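UPF0234 protein XC_3703 (PDB 5B7W) binds the second messenger cyclic di-GMP and, as its effector, regulates bacterial virulence and biofilm formation, partly through the transcriptional regulator XC_2801. Local coordinates at residues S3-S8 / F156-D161; G44-Q49 / K93-Q98. One frame throughout, in Å; residues are numbered along the deposited sequence.

Overall arrangement
The chain folds into two domains of the same topology, each with a four-stranded antiparallel sheet, and each contact pairs two strands in one of them. Contact 1 joins strand 3-7 to the edge strand 155-160 and so ties the N-terminus to the C-terminus in domain I; contact 2 joins the two central strands, 46-51 and 90-96, of domain II. Their centres are about 25 Å apart, yet they touch between the domains, where Ser8 O packs against Gln98 CB at 3.7 Å. Only contact 1 borders the cyclic di-GMP site inferred by similarity: it includes Asp161, and the side chain of Phe159 comes about 4 Å from that of Arg135. Contact 2 lies away from it.

Contact 1: residues S3-S8 / F156-D161; sequences SFDVIS and FDNFRD
Phe4 carries CG in the crowded position between its backbone N and carbonyl carbon (chi1 68°), while Phe156 and Phe159 both turn CG beside their own N; these torsions lay the three rings side by side, pointing the same way. The ring of Phe159 lies over Phe4 CB, which sits 3.7 Å from the ring centroid in a CH-pi contact, so the two rings, though nearly parallel, are slid apart and barely overlap. Phe4 CE2 meets CD1 of Phe156 at 3.5 Å with the planes strongly tilted, and Val6 CG2 reaches the edge of the Phe156 ring. Leu138, Ile142 and Leu145 of helix 135-146 pack against this aromatic cluster.

The antiparallel backbones form two hydrogen-bonded pairs: Ser3 N donates to Arg160 O and Arg160 N to Ser3 O, each at 2.8 Å; Asp5 N donates to Asp157 O at 2.9 Å, and Asp157 N returns a longer bond to Asp5 O at 3.2 Å. Between them the register slips by one residue at a beta bulge, where Asn158 has positive phi (56°).

On the other face, a water donates to Asp5 OD2 and to Asp157 OD1, linking two carboxylates and probably easing the repulsion between them. Arg129 NH1 of strand 127-132 forms a salt bridge with Asp5 OD2 and a hydrogen bond with Asn158 OD1, which explains how these two acceptors can lie 3.3 Å apart; its charge is likely to keep Asp5 ionised.

The N-terminal strand thus meets the C-terminal one within the RRM-like sheet of domain I, closing the fold beside the probable cyclic di-GMP site.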
ATOM      1  N   SER A   3      -3.521 -20.580 -13.705  1.00 44.71           N
ATOM      2  CA  SER A   3      -3.110 -19.187 -13.620  1.00 48.22           C
ATOM      3  C   SER A   3      -3.607 -18.575 -12.319  1.00 44.50           C
ATOM      4  O   SER A   3      -4.513 -19.097 -11.663  1.00 40.74           O
ATOM      5  CB  SER A   3      -3.628 -18.376 -14.814  1.00 46.99           C
ATOM      6  OG  SER A   3      -5.037 -18.247 -14.769  1.00 41.85           O
ATOM      7  N   PHE A   4      -2.990 -17.453 -11.957  1.00 46.94           N
ATOM      8  CA  PHE A   4      -3.414 -16.650 -10.821  1.00 41.84           C
ATOM      9  C   PHE A   4      -3.115 -15.193 -11.140  1.00 38.99           C
ATOM     10  O   PHE A   4      -2.452 -14.877 -12.131  1.00 36.38           O
ATOM     11  CB  PHE A   4      -2.720 -17.087  -9.526  1.00 36.10           C
ATOM     12  CG  PHE A   4      -1.245 -16.799  -9.502  1.00 44.68           C
ATOM     13  CD1 PHE A   4      -0.343 -17.693 -10.054  1.00 48.89           C
ATOM     14  CD2 PHE A   4      -0.761 -15.637  -8.924  1.00 43.35           C
ATOM     15  CE1 PHE A   4       1.013 -17.430 -10.035  1.00 46.86           C
ATOM     16  CE2 PHE A   4       0.594 -15.370  -8.901  1.00 43.39           C
ATOM     17  CZ  PHE A   4       1.482 -16.266  -9.460  1.00 48.43           C
ATOM     18  N   ASP A   5      -3.604 -14.303 -10.284  1.00 38.19           N
ATOM     19  CA  ASP A   5      -3.411 -12.870 -10.451  1.00 34.49           C
ATOM     20  C   ASP A   5      -2.508 -12.333  -9.351  1.00 29.92           C
ATOM     21  O   ASP A   5      -2.716 -12.630  -8.170  1.00 30.61           O
ATOM     22  CB  ASP A   5      -4.748 -12.127 -10.436  1.00 33.15           C
ATOM     23  CG  ASP A   5      -5.401 -12.077 -11.801  1.00 37.09           C
ATOM     24  OD1 ASP A   5      -4.714 -12.372 -12.800  1.00 37.99           O
ATOM     25  OD2 ASP A   5      -6.600 -11.737 -11.873  1.00 41.85           O
ATOM     26  N   VAL A   6      -1.507 -11.555  -9.743  1.00 29.11           N
ATOM     27  CA  VAL A   6      -0.722 -10.761  -8.806  1.00 33.07           C
ATOM     28  C   VAL A   6      -1.406  -9.408  -8.677  1.00 35.73           C
ATOM     29  O   VAL A   6      -1.528  -8.669  -9.660  1.00 32.82           O
ATOM     30  CB  VAL A   6       0.731 -10.607  -9.275  1.00 39.30           C
ATOM     31  CG1 VAL A   6       1.551  -9.866  -8.227  1.00 39.46           C
ATOM     32  CG2 VAL A   6       1.339 -11.966  -9.575  1.00 41.97           C
ATOM     33  N   ILE A   7      -1.869  -9.088  -7.472  1.00 30.11           N
ATOM     34  CA  ILE A   7      -2.610  -7.858  -7.239  1.00 33.13           C
ATOM     35  C   ILE A   7      -1.912  -7.054  -6.153  1.00 34.91           C
ATOM     36  O   ILE A   7      -1.060  -7.555  -5.413  1.00 29.07           O
ATOM     37  CB  ILE A   7      -4.079  -8.119  -6.851  1.00 27.21           C
ATOM     38  CG1 ILE A   7      -4.156  -8.845  -5.505  1.00 28.29           C
ATOM     39  CG2 ILE A   7      -4.786  -8.916  -7.934  1.00 28.82           C
ATOM     40  CD1 ILE A   7      -5.569  -9.121  -5.042  1.00 28.92           C
ATOM     41  N   SER A   8      -2.288  -5.780  -6.070  1.00 30.11           N
ATOM     42  CA  SER A   8      -1.833  -4.875  -5.014  1.00 34.77           C
ATOM     43  C   SER A   8      -3.050  -4.043  -4.623  1.00 39.48           C
ATOM     44  O   SER A   8      -3.306  -2.984  -5.203  1.00 46.11           O
ATOM     45  CB  SER A   8      -0.671  -4.008  -5.472  1.00 29.85           C
ATOM     46  OG  SER A   8      -0.134  -3.283  -4.380  1.00 37.88           O
ATOM     47  N   PHE A 156      -2.184 -12.400  -3.905  1.00 37.84           N
ATOM     48  CA  PHE A 156      -2.402 -13.347  -4.990  1.00 35.65           C
ATOM     49  C   PHE A 156      -3.772 -13.984  -4.830  1.00 39.27           C
ATOM     50  O   PHE A 156      -4.113 -14.464  -3.744  1.00 43.54           O
ATOM     51  CB  PHE A 156      -1.307 -14.422  -5.004  1.00 36.93           C
ATOM     52  CG  PHE A 156       0.083 -13.873  -4.834  1.00 31.24           C
ATOM     53  CD1 PHE A 156       0.818 -13.460  -5.932  1.00 35.30           C
ATOM     54  CD2 PHE A 156       0.650 -13.757  -3.574  1.00 34.50           C
ATOM     55  CE1 PHE A 156       2.093 -12.950  -5.777  1.00 28.63           C
ATOM     56  CE2 PHE A 156       1.921 -13.247  -3.413  1.00 32.84           C
ATOM     57  CZ  PHE A 156       2.645 -12.843  -4.516  1.00 35.84           C
ATOM     58  N   ASP A 157      -4.554 -13.985  -5.906  1.00 34.67           N
ATOM     59  CA  ASP A 157      -5.909 -14.521  -5.873  1.00 42.09           C
ATOM     60  C   ASP A 157      -6.299 -14.952  -7.283  1.00 37.60           C
ATOM     61  O   ASP A 157      -5.460 -15.000  -8.189  1.00 41.84           O
ATOM     62  CB  ASP A 157      -6.889 -13.489  -5.300  1.00 46.86           C
ATOM     63  CG  ASP A 157      -7.109 -12.306  -6.230  1.00 41.01           C
ATOM     64  OD1 ASP A 157      -6.262 -12.062  -7.116  1.00 43.88           O
ATOM     65  OD2 ASP A 157      -8.136 -11.613  -6.070  1.00 40.80           O
ATOM     66  N   ASN A 158      -7.585 -15.261  -7.461  1.00 36.82           N
ATOM     67  CA  ASN A 158      -8.160 -15.608  -8.762  1.00 40.37           C
ATOM     68  C   ASN A 158      -7.414 -16.778  -9.403  1.00 44.44           C
ATOM     69  O   ASN A 158      -7.074 -16.760 -10.588  1.00 39.28           O
ATOM     70  CB  ASN A 158      -8.188 -14.392  -9.690  1.00 41.84           C
ATOM     71  CG  ASN A 158      -9.177 -14.552 -10.828  1.00 45.63           C
ATOM     72  OD1 ASN A 158      -8.945 -14.076 -11.940  1.00 45.23           O
ATOM     73  ND2 ASN A 158     -10.287 -15.229 -10.557  1.00 43.23           N
ATOM     74  N   PHE A 159      -7.160 -17.808  -8.600  1.00 48.85           N
ATOM     75  CA  PHE A 159      -6.503 -19.018  -9.084  1.00 55.81           C
ATOM     76  C   PHE A 159      -7.466 -19.785  -9.982  1.00 56.44           C
ATOM     77  O   PHE A 159      -8.488 -20.298  -9.515  1.00 60.06           O
ATOM     78  CB  PHE A 159      -6.047 -19.877  -7.908  1.00 60.43           C
ATOM     79  CG  PHE A 159      -4.897 -19.292  -7.134  1.00 59.09           C
ATOM     80  CD1 PHE A 159      -5.084 -18.204  -6.295  1.00 58.74           C
ATOM     81  CD2 PHE A 159      -3.628 -19.838  -7.241  1.00 56.40           C
ATOM     82  CE1 PHE A 159      -4.027 -17.668  -5.584  1.00 56.65           C
ATOM     83  CE2 PHE A 159      -2.567 -19.308  -6.531  1.00 50.75           C
ATOM     84  CZ  PHE A 159      -2.767 -18.222  -5.701  1.00 57.15           C
ATOM     85  N   ARG A 160      -7.146 -19.864 -11.271  1.00 50.16           N
ATOM     86  CA  ARG A 160      -7.985 -20.543 -12.245  1.00 48.40           C
ATOM     87  C   ARG A 160      -7.211 -21.678 -12.901  1.00 51.11           C
ATOM     88  O   ARG A 160      -5.980 -21.647 -12.982  1.00 48.40           O
ATOM     89  CB  ARG A 160      -8.491 -19.569 -13.320  1.00 52.76           C
ATOM     90  CG  ARG A 160      -9.221 -18.355 -12.761  1.00 59.83           C
ATOM     91  CD  ARG A 160      -9.930 -17.562 -13.852  1.00 61.60           C
ATOM     92  NE  ARG A 160      -9.035 -17.171 -14.937  1.00 66.81           N
ATOM     93  CZ  ARG A 160      -9.069 -17.693 -16.160  1.00 72.58           C
ATOM     94  NH1 ARG A 160      -9.960 -18.629 -16.458  1.00 79.67           N
ATOM     95  NH2 ARG A 160      -8.216 -17.276 -17.086  1.00 73.15           N
ATOM     96  N   ASP A 161      -7.946 -22.682 -13.365  1.00 64.45           N
ATOM     97  CA  ASP A 161      -7.347 -23.819 -14.053  1.00 73.54           C
ATOM     98  C   ASP A 161      -8.216 -24.254 -15.227  1.00 76.35           C
ATOM     99  O   ASP A 161      -9.081 -23.504 -15.681  1.00 76.20           O
ATOM    100  CB  ASP A 161      -7.139 -24.987 -13.087  1.00 77.59           C
ATOM    101  CG  ASP A 161      -8.437 -25.481 -12.482  1.00 81.55           C
ATOM    102  OD1 ASP A 161      -8.870 -24.912 -11.458  1.00 81.15           O
ATOM    103  OD2 ASP A 161      -9.026 -26.433 -13.035  1.00 84.00           O
TER
HETATM  104  O   HOH W   1      -7.920 -10.884  -9.518  1.00 33.77           O

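Contact 2: residues G44-Q49 / K93-Q98; sequences GKVINQ and KVTVKQ
Val94 loses more surface to the opposite segment than any other residue, followed by Lys93 and Lys45, whose side chains are otherwise exposed. The strands run antiparallel, with Ile47 and Val94 a hydrogen-bonded pair between the non-hydrogen-bonded pairs Val46-Thr95 and Asn48-Lys93. The N-H of Ile47 points almost straight at Val94 O (2.8 Å, 177° at the hydrogen), whereas Val94 N approaches Ile47 O at 2.9 Å from above the carbonyl plane. The Val94 side chain has CG1 anti to its N, which puts CG2 beside the N and within 3.8 Å of Gln49 NE2. Gln49 reaches obliquely across on an extended chain, and that same NE2 is bonded to Thr61 OG1 of helix 54-70.

Val94 and Ile47 share the face that helices 12-26 and 54-70 cover, the helix-packed side of an RRM-like sheet, and Val96 joins them through its CG2 and its contact with Leu15. Ile47 sends CD1 to Val96 CG2 at 3.9 Å, and Leu15, Val19 and Leu64 of the helices close over its side chain; Val94 also packs on Leu78 and Phe80 of the neighbouring strand 78-85.

Lys93 lies on the other face with Val46, Asn48 and Thr95. Its CG is anti to the backbone N (chi1 162°) and the chain stays fully extended, so its methylenes run obliquely across Val46: CG meets Val46 CG1 at 3.6 Å, and CE comes within 3.7 Å of Val46 CG2.

Lys45 contributes mainly backbone. Its O accepts Val96 N at 2.7 Å, nearly along the C=O axis. The classic beta bulge where Lys45 and Val46 both face Glu42 belongs to the pairing with strand 38-42. Beside Lys45, Gln98, bent at chi2, folds NE2 back in its amide plane onto Val96 O (2.7 Å).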
ATOM      1  N   GLY A  44     -10.748   7.544  -1.029  1.00 45.64           N
ATOM      2  CA  GLY A  44     -10.240   6.217  -0.741  1.00 36.45           C
ATOM      3  C   GLY A  44      -8.845   5.956  -1.260  1.00 41.68           C
ATOM      4  O   GLY A  44      -8.453   4.795  -1.403  1.00 43.02           O
ATOM      5  N   LYS A  45      -8.083   7.005  -1.550  1.00 45.23           N
ATOM      6  CA  LYS A  45      -6.740   6.888  -2.107  1.00 40.63           C
ATOM      7  C   LYS A  45      -5.717   7.749  -1.385  1.00 34.80           C
ATOM      8  O   LYS A  45      -4.570   7.324  -1.222  1.00 36.55           O
ATOM      9  CB  LYS A  45      -6.752   7.262  -3.601  1.00 47.59           C
ATOM     10  CG  LYS A  45      -7.718   6.454  -4.448  1.00 61.68           C
ATOM     11  CD  LYS A  45      -7.824   7.024  -5.854  1.00 68.55           C
ATOM     12  CE  LYS A  45      -8.635   6.112  -6.762  1.00 69.30           C
ATOM     13  NZ  LYS A  45      -8.515   4.681  -6.371  1.00 70.55           N
ATOM     14  N   VAL A  46      -6.097   8.948  -0.951  1.00 32.37           N
ATOM     15  CA  VAL A  46      -5.169   9.919  -0.386  1.00 32.44           C
ATOM     16  C   VAL A  46      -5.531  10.154   1.072  1.00 33.29           C
ATOM     17  O   VAL A  46      -6.701  10.386   1.397  1.00 45.37           O
ATOM     18  CB  VAL A  46      -5.189  11.241  -1.175  1.00 41.27           C
ATOM     19  CG1 VAL A  46      -4.361  12.302  -0.464  1.00 50.09           C
ATOM     20  CG2 VAL A  46      -4.682  11.019  -2.591  1.00 39.80           C
ATOM     21  N   ILE A  47      -4.530  10.091   1.945  1.00 32.48           N
ATOM     22  CA  ILE A  47      -4.675  10.438   3.352  1.00 34.28           C
ATOM     23  C   ILE A  47      -3.948  11.757   3.569  1.00 35.33           C
ATOM     24  O   ILE A  47      -2.720  11.830   3.434  1.00 32.97           O
ATOM     25  CB  ILE A  47      -4.124   9.346   4.278  1.00 35.05           C
ATOM     26  CG1 ILE A  47      -4.881   8.034   4.072  1.00 38.12           C
ATOM     27  CG2 ILE A  47      -4.212   9.790   5.731  1.00 32.29           C
ATOM     28  CD1 ILE A  47      -4.390   6.907   4.953  1.00 32.18           C
ATOM     29  N   ASN A  48      -4.699  12.802   3.901  1.00 30.63           N
ATOM     30  CA  ASN A  48      -4.125  14.116   4.154  1.00 33.16           C
ATOM     31  C   ASN A  48      -3.869  14.278   5.647  1.00 32.57           C
ATOM     32  O   ASN A  48      -4.801  14.190   6.455  1.00 34.93           O
ATOM     33  CB  ASN A  48      -5.047  15.220   3.638  1.00 26.62           C
ATOM     34  CG  ASN A  48      -4.994  15.363   2.130  1.00 37.91           C
ATOM     35  OD1 ASN A  48      -3.918  15.489   1.544  1.00 45.36           O
ATOM     36  ND2 ASN A  48      -6.158  15.342   1.491  1.00 42.10           N
ATOM     37  N   GLN A  49      -2.610  14.498   6.009  1.00 32.75           N
ATOM     38  CA  GLN A  49      -2.223  14.786   7.381  1.00 33.82           C
ATOM     39  C   GLN A  49      -1.999  16.283   7.532  1.00 29.40           C
ATOM     40  O   GLN A  49      -1.409  16.923   6.657  1.00 38.99           O
ATOM     41  CB  GLN A  49      -0.950  14.028   7.769  1.00 26.78           C
ATOM     42  CG  GLN A  49      -0.922  12.575   7.324  1.00 32.40           C
ATOM     43  CD  GLN A  49       0.275  11.822   7.878  1.00 30.66           C
ATOM     44  OE1 GLN A  49       0.126  10.912   8.695  1.00 30.29           O
ATOM     45  NE2 GLN A  49       1.469  12.204   7.442  1.00 27.38           N
ATOM     46  N   LYS A  93       0.560  14.942   2.109  1.00 40.39           N
ATOM     47  CA  LYS A  93      -0.298  14.031   1.365  1.00 42.33           C
ATOM     48  C   LYS A  93       0.341  12.650   1.321  1.00 40.51           C
ATOM     49  O   LYS A  93       1.494  12.507   0.900  1.00 42.67           O
ATOM     50  CB  LYS A  93      -0.536  14.558  -0.052  1.00 45.59           C
ATOM     51  CG  LYS A  93      -1.038  13.523  -1.039  1.00 48.42           C
ATOM     52  CD  LYS A  93      -1.285  14.150  -2.401  1.00 54.59           C
ATOM     53  CE  LYS A  93      -1.778  13.123  -3.405  1.00 62.35           C
ATOM     54  NZ  LYS A  93      -2.193  13.754  -4.688  1.00 63.51           N
ATOM     55  N   VAL A  94      -0.402  11.640   1.765  1.00 34.13           N
ATOM     56  CA  VAL A  94       0.053  10.254   1.755  1.00 38.67           C
ATOM     57  C   VAL A  94      -0.839   9.490   0.786  1.00 45.78           C
ATOM     58  O   VAL A  94      -2.044   9.342   1.019  1.00 45.69           O
ATOM     59  CB  VAL A  94       0.017   9.628   3.155  1.00 35.10           C
ATOM     60  CG1 VAL A  94       0.641   8.239   3.130  1.00 39.11           C
ATOM     61  CG2 VAL A  94       0.730  10.523   4.155  1.00 28.44           C
ATOM     62  N   THR A  95      -0.249   9.005  -0.304  1.00 45.13           N
ATOM     63  CA  THR A  95      -0.981   8.245  -1.308  1.00 42.37           C
ATOM     64  C   THR A  95      -0.979   6.771  -0.924  1.00 39.29           C
ATOM     65  O   THR A  95       0.087   6.165  -0.773  1.00 42.86           O
ATOM     66  CB  THR A  95      -0.367   8.435  -2.695  1.00 43.30           C
ATOM     67  OG1 THR A  95      -0.504   9.803  -3.100  1.00 40.42           O
ATOM     68  CG2 THR A  95      -1.060   7.537  -3.713  1.00 37.60           C
ATOM     69  N   VAL A  96      -2.172   6.201  -0.758  1.00 38.68           N
ATOM     70  CA  VAL A  96      -2.310   4.769  -0.528  1.00 45.14           C
ATOM     71  C   VAL A  96      -2.265   4.072  -1.880  1.00 44.25           C
ATOM     72  O   VAL A  96      -3.288   3.948  -2.562  1.00 40.44           O
ATOM     73  CB  VAL A  96      -3.608   4.444   0.236  1.00 41.79           C
ATOM     74  CG1 VAL A  96      -3.691   2.954   0.530  1.00 43.02           C
ATOM     75  CG2 VAL A  96      -3.679   5.249   1.524  1.00 31.37           C
ATOM     76  N   LYS A  97      -1.076   3.625  -2.278  1.00 39.06           N
ATOM     77  CA  LYS A  97      -0.891   3.047  -3.603  1.00 39.40           C
ATOM     78  C   LYS A  97      -1.642   1.727  -3.723  1.00 31.28           C
ATOM     79  O   LYS A  97      -1.548   0.862  -2.846  1.00 34.05           O
ATOM     80  CB  LYS A  97       0.595   2.838  -3.889  1.00 41.38           C
ATOM     81  CG  LYS A  97       1.413   4.120  -3.933  1.00 43.24           C
ATOM     82  CD  LYS A  97       2.896   3.823  -4.107  1.00 52.62           C
ATOM     83  CE  LYS A  97       3.411   2.886  -3.026  1.00 52.72           C
ATOM     84  NZ  LYS A  97       4.860   2.576  -3.194  1.00 45.63           N
ATOM     85  N   GLN A  98      -2.398   1.583  -4.810  1.00 29.11           N
ATOM     86  CA  GLN A  98      -3.140   0.369  -5.119  1.00 37.43           C
ATOM     87  C   GLN A  98      -3.058   0.109  -6.615  1.00 42.80           C
ATOM     88  O   GLN A  98      -2.978   1.042  -7.419  1.00 54.46           O
ATOM     89  CB  GLN A  98      -4.612   0.467  -4.684  1.00 43.06           C
ATOM     90  CG  GLN A  98      -4.815   0.909  -3.243  1.00 52.71           C
ATOM     91  CD  GLN A  98      -6.046   1.773  -3.058  1.00 60.35           C
ATOM     92  OE1 GLN A  98      -7.166   1.271  -2.959  1.00 47.83           O
ATOM     93  NE2 GLN A  98      -5.843   3.088  -3.014  1.00 65.97           N
TER